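Local atomic coordinates of alpha-glucosidase (Pseudoalteromonas sp. K8, PDB entry 5HQA), a protein that hydrolyses alpha-glucosides as a calcium-binding member of glycoside hydrolase family 97 and is activated by chloride. Residues A[14-19]-A[52-57]; A[84-89]-A[96-101]. One frame throughout, in Å; residues are numbered along the deposited sequence. Where two conformers were deposited one is given.

Contact 1: residues A[14-19]-A[52-57]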
ATOM      1  N   ILE A  14     -19.123  -5.862 -23.684  1.00 12.71           N
ATOM      2  CA  ILE A  14     -17.996  -6.559 -24.291  1.00 12.83           C
ATOM      3  C   ILE A  14     -18.372  -6.867 -25.734  1.00 16.59           C
ATOM      4  O   ILE A  14     -19.460  -7.395 -26.001  1.00 16.28           O
ATOM      5  CB  ILE A  14     -17.642  -7.837 -23.514  1.00 13.62           C
ATOM      6  CG1 ILE A  14     -17.380  -7.514 -22.037  1.00 15.30           C
ATOM      7  CG2 ILE A  14     -16.422  -8.483 -24.126  1.00 15.91           C
ATOM      8  CD1 ILE A  14     -18.585  -7.718 -21.126  1.00 17.74           C
ATOM      9  N   SER A  15     -17.483  -6.532 -26.661  1.00 15.24           N
ATOM     10  CA  SER A  15     -17.830  -6.482 -28.069  1.00 16.92           C
ATOM     11  C   SER A  15     -16.764  -7.189 -28.901  1.00 16.95           C
ATOM     12  O   SER A  15     -15.622  -7.365 -28.469  1.00 15.48           O
ATOM     13  CB  SER A  15     -17.991  -5.022 -28.516  1.00 22.05           C
ATOM     14  OG  SER A  15     -18.272  -4.946 -29.899  1.00 29.72           O
ATOM     15  N   ASP A  16     -17.151  -7.606 -30.112  1.00 17.14           N
ATOM     16  CA  ASP A  16     -16.180  -8.129 -31.068  1.00 18.20           C
ATOM     17  C   ASP A  16     -16.303  -7.444 -32.422  1.00 21.09           C
ATOM     18  O   ASP A  16     -15.816  -7.975 -33.427  1.00 22.19           O
ATOM     19  CB  ASP A  16     -16.304  -9.650 -31.225  1.00 19.21           C
ATOM     20  CG  ASP A  16     -17.676 -10.095 -31.734  1.00 23.34           C
ATOM     21  OD1 ASP A  16     -18.481  -9.250 -32.192  1.00 23.69           O
ATOM     22  OD2 ASP A  16     -17.947 -11.316 -31.676  1.00 21.42           O
ATOM     23  N   GLU A  17     -16.942  -6.272 -32.467  1.00 17.46           N
ATOM     24  CA  GLU A  17     -17.161  -5.581 -33.730  1.00 24.48           C
ATOM     25  C   GLU A  17     -15.953  -4.752 -34.147  1.00 29.64           C
ATOM     26  O   GLU A  17     -15.736  -4.534 -35.346  1.00 31.42           O
ATOM     27  CB  GLU A  17     -18.410  -4.713 -33.611  1.00 31.50           C
ATOM     28  CG  GLU A  17     -19.647  -5.537 -33.311  1.00 44.73           C
ATOM     29  CD  GLU A  17     -20.899  -4.696 -33.156  1.00 59.22           C
ATOM     30  OE1 GLU A  17     -20.786  -3.449 -33.183  1.00 64.32           O
ATOM     31  OE2 GLU A  17     -21.996  -5.284 -33.008  1.00 63.54           O
ATOM     32  N   GLN A  18     -15.165  -4.291 -33.180  1.00 33.77           N
ATOM     33  CA  GLN A  18     -13.941  -3.555 -33.460  1.00 42.33           C
ATOM     34  C   GLN A  18     -12.887  -4.514 -34.015  1.00 47.91           C
ATOM     35  O   GLN A  18     -13.098  -5.729 -34.111  1.00 45.26           O
ATOM     36  CB  GLN A  18     -13.442  -2.849 -32.195  1.00 41.40           C
ATOM     37  CG  GLN A  18     -14.534  -2.114 -31.416  1.00 42.84           C
ATOM     38  CD  GLN A  18     -15.275  -1.090 -32.269  1.00 48.90           C
ATOM     39  OE1 GLN A  18     -14.655  -0.248 -32.929  1.00 51.79           O
ATOM     40  NE2 GLN A  18     -16.607  -1.162 -32.269  1.00 46.85           N
ATOM     41  N   SER A  19     -11.727  -3.954 -34.383  1.00 48.41           N
ATOM     42  CA  SER A  19     -10.667  -4.783 -34.949  1.00 48.90           C
ATOM     43  C   SER A  19     -10.347  -5.941 -34.019  1.00 40.91           C
ATOM     44  O   SER A  19     -10.222  -7.092 -34.460  1.00 38.68           O
ATOM     45  CB  SER A  19      -9.422  -3.940 -35.227  1.00 56.05           C
ATOM     46  OG  SER A  19      -9.137  -3.066 -34.151  1.00 60.59           O
ATOM     47  N   PHE A  52     -10.873 -12.262 -33.568  1.00 21.65           N
ATOM     48  CA  PHE A  52     -11.500 -13.077 -32.538  1.00 21.50           C
ATOM     49  C   PHE A  52     -12.964 -12.674 -32.395  1.00 26.95           C
ATOM     50  O   PHE A  52     -13.279 -11.479 -32.325  1.00 28.43           O
ATOM     51  CB  PHE A  52     -10.763 -12.910 -31.207  1.00 17.56           C
ATOM     52  CG  PHE A  52      -9.514 -13.742 -31.102  1.00 18.24           C
ATOM     53  CD1 PHE A  52      -8.338 -13.338 -31.719  1.00 18.24           C
ATOM     54  CD2 PHE A  52      -9.517 -14.934 -30.388  1.00 18.88           C
ATOM     55  CE1 PHE A  52      -7.187 -14.111 -31.630  1.00 20.59           C
ATOM     56  CE2 PHE A  52      -8.370 -15.707 -30.286  1.00 19.48           C
ATOM     57  CZ  PHE A  52      -7.202 -15.297 -30.916  1.00 21.80           C
ATOM     58  N   LYS A  53     -13.857 -13.666 -32.358  1.00 20.12           N
ATOM     59  CA  LYS A  53     -15.287 -13.428 -32.225  1.00 20.40           C
ATOM     60  C   LYS A  53     -15.810 -14.079 -30.948  1.00 19.64           C
ATOM     61  O   LYS A  53     -15.298 -15.111 -30.507  1.00 17.05           O
ATOM     62  CB  LYS A  53     -16.067 -13.972 -33.442  1.00 22.23           C
ATOM     63  CG  LYS A  53     -15.652 -13.368 -34.791  1.00 26.84           C
ATOM     64  CD  LYS A  53     -15.903 -11.868 -34.821  0.71 32.69           C
ATOM     65  CE  LYS A  53     -15.289 -11.212 -36.048  0.62 38.00           C
ATOM     66  NZ  LYS A  53     -15.222  -9.726 -35.885  0.88 42.73           N
ATOM     67  N   ILE A  54     -16.844 -13.466 -30.364  1.00 17.26           N
ATOM     68  CA  ILE A  54     -17.491 -14.035 -29.184  1.00 17.96           C
ATOM     69  C   ILE A  54     -18.288 -15.266 -29.590  1.00 20.51           C
ATOM     70  O   ILE A  54     -19.137 -15.209 -30.489  1.00 20.55           O
ATOM     71  CB  ILE A  54     -18.403 -13.000 -28.508  1.00 16.82           C
ATOM     72  CG1 ILE A  54     -17.591 -11.800 -28.005  1.00 16.26           C
ATOM     73  CG2 ILE A  54     -19.186 -13.653 -27.353  1.00 15.37           C
ATOM     74  CD1 ILE A  54     -18.449 -10.592 -27.633  1.00 18.32           C
ATOM     75  N   THR A  55     -18.022 -16.388 -28.924  1.00 19.43           N
ATOM     76  CA  THR A  55     -18.754 -17.620 -29.172  1.00 19.15           C
ATOM     77  C   THR A  55     -19.690 -18.006 -28.037  1.00 20.57           C
ATOM     78  O   THR A  55     -20.668 -18.723 -28.286  1.00 21.88           O
ATOM     79  CB  THR A  55     -17.783 -18.784 -29.409  1.00 21.68           C
ATOM     80  OG1 THR A  55     -16.955 -18.946 -28.255  1.00 21.97           O
ATOM     81  CG2 THR A  55     -16.903 -18.511 -30.617  1.00 21.96           C
ATOM     82  N   LYS A  56     -19.423 -17.545 -26.815  1.00 16.12           N
ATOM     83  CA  LYS A  56     -20.132 -18.012 -25.634  1.00 16.27           C
ATOM     84  C   LYS A  56     -20.014 -16.966 -24.532  1.00 20.13           C
ATOM     85  O   LYS A  56     -18.963 -16.335 -24.383  1.00 16.40           O
ATOM     86  CB  LYS A  56     -19.555 -19.353 -25.155  1.00 18.99           C
ATOM     87  CG  LYS A  56     -20.294 -19.996 -24.006  1.00 23.95           C
ATOM     88  CD  LYS A  56     -19.861 -21.440 -23.800  1.00 30.47           C
ATOM     89  CE  LYS A  56     -18.379 -21.537 -23.561  1.00 38.86           C
ATOM     90  NZ  LYS A  56     -17.931 -22.955 -23.510  0.77 43.62           N
ATOM     91  N   VAL A  57     -21.096 -16.783 -23.770  1.00 15.81           N
ATOM     92  CA  VAL A  57     -21.054 -16.019 -22.529  1.00 15.37           C
ATOM     93  C   VAL A  57     -21.666 -16.872 -21.427  1.00 17.12           C
ATOM     94  O   VAL A  57     -22.660 -17.573 -21.648  1.00 16.99           O
ATOM     95  CB  VAL A  57     -21.772 -14.655 -22.641  1.00 20.86           C
ATOM     96  CG1 VAL A  57     -21.156 -13.820 -23.756  1.00 22.42           C
ATOM     97  CG2 VAL A  57     -23.251 -14.825 -22.873  1.00 20.98           C
TER
HETATM   98  O   HOH W   1     -20.283 -12.837 -31.900  1.00 42.62           O
HETATM   99  O   HOH W   2     -18.195  -9.212 -35.136  1.00 46.94           O
HETATM  100  O   HOH W   3     -12.465  -9.040 -33.728  1.00 59.20           O
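Asp-16 meets Lys-53 and Ile-54 where two sheets of the N-terminal beta-sandwich, consistent with a galactose mutarotase-like domain, come together: Asp-16 directly follows strand 10-15 of one sheet, and strand 53-67 is an outermost strand of the other. Packing is close on the inner side. Ile-54 CD1 lies 3.7 Å from Ile-14 O, and both isoleucines also rest on Phe-87 of strand 75-89, where branched apolar side chains pack without needing polar partners. Beside this apolar patch sits the Asp-16 carboxylate. Its CG lies between the backbone N and the carbonyl carbon (chi1 61°), 3.7 Å from Ile-54 N. OD2 accepts from Ile-54 N through its anti lone pair, a 2.7 Å, nearly straight hydrogen bond that satisfies a backbone N-H of the outermost strand. Water 1 donates to OD2 and to Ile-54 O.

The solvent side is looser. Ser-15 OG accepts from Glu-17 N in an ST turn, while the exposed Lys-53, bent at chi2, crosses the Asp-16 side chain at about a right angle and donates from NZ to Asp-16 O at 3.1 Å. Lys-53 NZ stays 4.9 Å from Asp-16 OD1, and water 2 mediates, accepting from NZ and donating to OD1.

Contact 2: residues A[84-89]-A[96-101]. With FMT (formic acid), chain I.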
ATOM      1  N   THR A  84     -18.278 -14.592 -18.054  1.00 13.92           N
ATOM      2  CA  THR A  84     -17.104 -15.087 -18.753  1.00 14.22           C
ATOM      3  C   THR A  84     -17.421 -15.073 -20.240  1.00 15.25           C
ATOM      4  O   THR A  84     -18.385 -15.713 -20.681  1.00 14.31           O
ATOM      5  CB  THR A  84     -16.723 -16.485 -18.277  1.00 15.27           C
ATOM      6  OG1 THR A  84     -16.516 -16.455 -16.859  1.00 18.87           O
ATOM      7  CG2 THR A  84     -15.443 -16.938 -18.959  1.00 15.45           C
ATOM      8  N   VAL A  85     -16.633 -14.317 -21.002  1.00 13.45           N
ATOM      9  CA  VAL A  85     -16.832 -14.145 -22.436  1.00 13.93           C
ATOM     10  C   VAL A  85     -15.747 -14.932 -23.147  1.00 14.63           C
ATOM     11  O   VAL A  85     -14.558 -14.703 -22.905  1.00 14.07           O
ATOM     12  CB  VAL A  85     -16.782 -12.663 -22.835  1.00 13.65           C
ATOM     13  CG1 VAL A  85     -17.081 -12.513 -24.311  1.00 14.02           C
ATOM     14  CG2 VAL A  85     -17.762 -11.857 -21.990  1.00 13.58           C
ATOM     15  N   THR A  86     -16.142 -15.866 -24.009  1.00 14.24           N
ATOM     16  CA  THR A  86     -15.183 -16.690 -24.731  1.00 16.10           C
ATOM     17  C   THR A  86     -15.038 -16.162 -26.150  1.00 17.17           C
ATOM     18  O   THR A  86     -16.042 -15.938 -26.836  1.00 15.36           O
ATOM     19  CB  THR A  86     -15.614 -18.157 -24.751  1.00 19.37           C
ATOM     20  OG1 THR A  86     -15.634 -18.651 -23.411  1.00 19.51           O
ATOM     21  CG2 THR A  86     -14.635 -18.987 -25.564  1.00 19.26           C
ATOM     22  N   PHE A  87     -13.792 -15.955 -26.573  1.00 15.30           N
ATOM     23  CA  PHE A  87     -13.453 -15.493 -27.911  1.00 14.32           C
ATOM     24  C   PHE A  87     -12.735 -16.605 -28.656  1.00 17.91           C
ATOM     25  O   PHE A  87     -11.928 -17.335 -28.072  1.00 18.70           O
ATOM     26  CB  PHE A  87     -12.535 -14.270 -27.872  1.00 14.17           C
ATOM     27  CG  PHE A  87     -13.107 -13.093 -27.147  1.00 17.67           C
ATOM     28  CD1 PHE A  87     -13.855 -12.140 -27.826  1.00 18.93           C
ATOM     29  CD2 PHE A  87     -12.882 -12.921 -25.792  1.00 16.75           C
ATOM     30  CE1 PHE A  87     -14.379 -11.044 -27.159  1.00 18.85           C
ATOM     31  CE2 PHE A  87     -13.400 -11.827 -25.125  1.00 19.00           C
ATOM     32  CZ  PHE A  87     -14.147 -10.887 -25.809  1.00 17.28           C
ATOM     33  N   ALA A  88     -12.992 -16.712 -29.953  1.00 17.25           N
ATOM     34  CA  ALA A  88     -12.303 -17.709 -30.754  1.00 17.92           C
ATOM     35  C   ALA A  88     -12.008 -17.146 -32.135  1.00 19.82           C
ATOM     36  O   ALA A  88     -12.799 -16.379 -32.690  1.00 17.36           O
ATOM     37  CB  ALA A  88     -13.118 -19.000 -30.878  1.00 17.24           C
ATOM     38  N   LYS A  89     -10.859 -17.539 -32.673  1.00 18.11           N
ATOM     39  CA  LYS A  89     -10.429 -17.209 -34.014  1.00 19.33           C
ATOM     40  C   LYS A  89     -10.135 -18.505 -34.758  1.00 21.48           C
ATOM     41  O   LYS A  89      -9.438 -19.376 -34.218  1.00 22.37           O
ATOM     42  CB  LYS A  89      -9.170 -16.313 -33.974  1.00 17.88           C
ATOM     43  CG  LYS A  89      -8.564 -15.996 -35.335  1.00 20.73           C
ATOM     44  CD  LYS A  89      -7.314 -15.138 -35.164  1.00 25.28           C
ATOM     45  CE  LYS A  89      -6.737 -14.678 -36.503  1.00 30.34           C
ATOM     46  NZ  LYS A  89      -6.131 -15.786 -37.304  1.00 31.22           N
ATOM     47  N   THR A  96      -8.118 -19.452 -28.935  0.60 19.08           N
ATOM     48  CA  THR A  96      -9.263 -19.101 -28.120  0.60 18.10           C
ATOM     49  C   THR A  96      -8.772 -18.603 -26.773  0.60 17.04           C
ATOM     50  O   THR A  96      -7.723 -19.025 -26.275  0.60 16.53           O
ATOM     51  CB  THR A  96     -10.226 -20.286 -27.951  0.60 19.27           C
ATOM     52  OG1 THR A  96     -11.390 -19.860 -27.230  0.60 19.40           O
ATOM     53  CG2 THR A  96      -9.556 -21.430 -27.201  0.60 18.79           C
ATOM     54  N   TYR A  97      -9.525 -17.668 -26.210  1.00 14.88           N
ATOM     55  CA  TYR A  97      -9.280 -17.207 -24.857  1.00 15.60           C
ATOM     56  C   TYR A  97     -10.583 -16.650 -24.325  1.00 16.65           C
ATOM     57  O   TYR A  97     -11.509 -16.355 -25.084  1.00 15.31           O
ATOM     58  CB  TYR A  97      -8.154 -16.169 -24.779  1.00 15.13           C
ATOM     59  CG  TYR A  97      -8.462 -14.809 -25.365  1.00 13.80           C
ATOM     60  CD1 TYR A  97      -8.172 -14.523 -26.694  1.00 13.85           C
ATOM     61  CD2 TYR A  97      -8.995 -13.791 -24.569  1.00 13.74           C
ATOM     62  CE1 TYR A  97      -8.424 -13.261 -27.229  1.00 14.41           C
ATOM     63  CE2 TYR A  97      -9.254 -12.536 -25.094  1.00 13.86           C
ATOM     64  CZ  TYR A  97      -8.965 -12.275 -26.421  1.00 16.30           C
ATOM     65  OH  TYR A  97      -9.216 -11.028 -26.936  1.00 18.13           O
ATOM     66  N   SER A  98     -10.652 -16.540 -23.007  1.00 13.43           N
ATOM     67  CA  SER A  98     -11.814 -15.973 -22.355  1.00 13.49           C
ATOM     68  C   SER A  98     -11.389 -14.789 -21.508  1.00 13.83           C
ATOM     69  O   SER A  98     -10.234 -14.685 -21.091  1.00 13.81           O
ATOM     70  CB  SER A  98     -12.530 -17.019 -21.493  1.00 13.89           C
ATOM     71  OG  SER A  98     -13.029 -18.073 -22.308  1.00 16.20           O
ATOM     72  N   VAL A  99     -12.325 -13.879 -21.276  1.00 12.48           N
ATOM     73  CA  VAL A  99     -12.136 -12.800 -20.317  1.00 12.01           C
ATOM     74  C   VAL A  99     -13.274 -12.886 -19.311  1.00 16.60           C
ATOM     75  O   VAL A  99     -14.446 -12.978 -19.698  1.00 16.29           O
ATOM     76  CB  VAL A  99     -12.087 -11.422 -20.997  1.00 11.65           C
ATOM     77  CG1 VAL A  99     -11.785 -10.351 -19.970  1.00 15.73           C
ATOM     78  CG2 VAL A  99     -10.989 -11.396 -22.049  1.00 13.70           C
ATOM     79  N   ARG A 100     -12.926 -12.896 -18.030  1.00 12.96           N
ATOM     80  CA  ARG A 100     -13.903 -12.954 -16.951  1.00 12.15           C
ATOM     81  C   ARG A 100     -14.043 -11.548 -16.390  1.00 13.27           C
ATOM     82  O   ARG A 100     -13.041 -10.936 -16.013  1.00 13.10           O
ATOM     83  CB  ARG A 100     -13.455 -13.932 -15.865  1.00 13.31           C
ATOM     84  CG  ARG A 100     -14.463 -14.139 -14.731  1.00 14.93           C
ATOM     85  CD  ARG A 100     -13.938 -15.154 -13.700  1.00 16.17           C
ATOM     86  NE  ARG A 100     -13.595 -16.419 -14.348  1.00 16.62           N
ATOM     87  CZ  ARG A 100     -14.434 -17.437 -14.527  1.00 18.30           C
ATOM     88  NH1 ARG A 100     -15.693 -17.383 -14.089  1.00 16.04           N
ATOM     89  NH2 ARG A 100     -14.004 -18.524 -15.153  1.00 18.48           N
ATOM     90  N   PHE A 101     -15.273 -11.032 -16.359  1.00 14.08           N
ATOM     91  CA  PHE A 101     -15.580  -9.714 -15.802  1.00 12.93           C
ATOM     92  C   PHE A 101     -16.400  -9.874 -14.535  1.00 15.13           C
ATOM     93  O   PHE A 101     -17.370 -10.637 -14.517  1.00 16.57           O
ATOM     94  CB  PHE A 101     -16.376  -8.858 -16.787  1.00 11.91           C
ATOM     95  CG  PHE A 101     -15.626  -8.501 -18.033  1.00 18.20           C
ATOM     96  CD1 PHE A 101     -15.040  -7.247 -18.171  1.00 20.24           C
ATOM     97  CD2 PHE A 101     -15.519  -9.409 -19.068  1.00 21.08           C
ATOM     98  CE1 PHE A 101     -14.348  -6.912 -19.322  1.00 18.02           C
ATOM     99  CE2 PHE A 101     -14.837  -9.075 -20.226  1.00 25.50           C
ATOM    100  CZ  PHE A 101     -14.247  -7.826 -20.345  1.00 19.74           C
TER
HETATM  101  C   FMT I 708     -17.540 -19.985 -15.828  1.00 42.11           C
HETATM  102  O1  FMT I 708     -16.608 -19.893 -16.629  1.00 41.82           O
HETATM  103  O2  FMT I 708     -17.405 -20.348 -14.655  1.00 40.46           O
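Val-85 pairs with Val-99, and Phe-87 with Tyr-97, through the backbone hydrogen bonds of two adjacent antiparallel strands. Val-85 N reaches Val-99 O at 2.9 Å in an almost straight bond (178°), and Val-99 N returns one to Val-85 O. In the next hydrogen-bonded pair Phe-87 N donates to Tyr-97 O at 2.8 Å.

Phe-87 O accepts from Tyr-97 N at 3.1 Å. Thr-96 has two conformers; in the one described its OG1, anti to its own backbone N (chi1 -175°), also donates to Phe-87 O at 2.7 Å, from the opposite face of the carbonyl plane, so this second bond is less certain. Thr-86 OG1 and Ser-98 OG, facing each other across a non-hydrogen-bonded pair, share a 2.9 Å hydrogen bond in which either may donate; small hydroxyl side chains fit this partly exposed side of the sheet.

Arg-100, on the same side, spreads its donors. NE and NH1 form salt bridges with Glu-113 and Glu-82, and NH2 donates to O1 of a formic acid at 3.3 Å, a molecule probably left from crystallisation and also held by Gln-60. Thr-84 OG1 lies over one face of the guanidinium, 3.0 Å from NH1, but at an angle too poor for a hydrogen bond.

The other side of the sheet is mainly apolar. Phe-87 and Tyr-97 have near-parallel rings (planes at 30°) slid so far apart that they barely overlap, touching through Phe-87 CD2 and Tyr-97 CE2 at 3.7 Å. Val-99 CG2 packs beside Phe-87 CE2, and Val-85, Phe-87 and Phe-101 also meet strand 10-15. One polar and one buried, mainly apolar side is the alternating pattern of an amphipathic beta hairpin in a beta-sandwich.

Contacts 1 and 2 follow one another along the chain and share a sheet, their centres about 8 Å apart. Strand 53-67 from contact 1 lies beside strand 75-89 from contact 2, with probable hydrogen bonds from Ala-88 N to Lys-53 O and from Thr-86 N to Lys-56 O, each 2.9 Å. The apolar sides merge too: Ile-54 CG1 lies 3.4 Å from Phe-87 CE1, and Ile-14 CG1 lies 3.5 Å from Phe-101 CE2, so strand 10-15 of the opposing sheet packs against the hairpin. Both contacts lie away from the calcium and glycan sites. They are peripheral: the centre of contact 1 is about 36 Å, and that of contact 2 about 31 Å, from the centre of the chain.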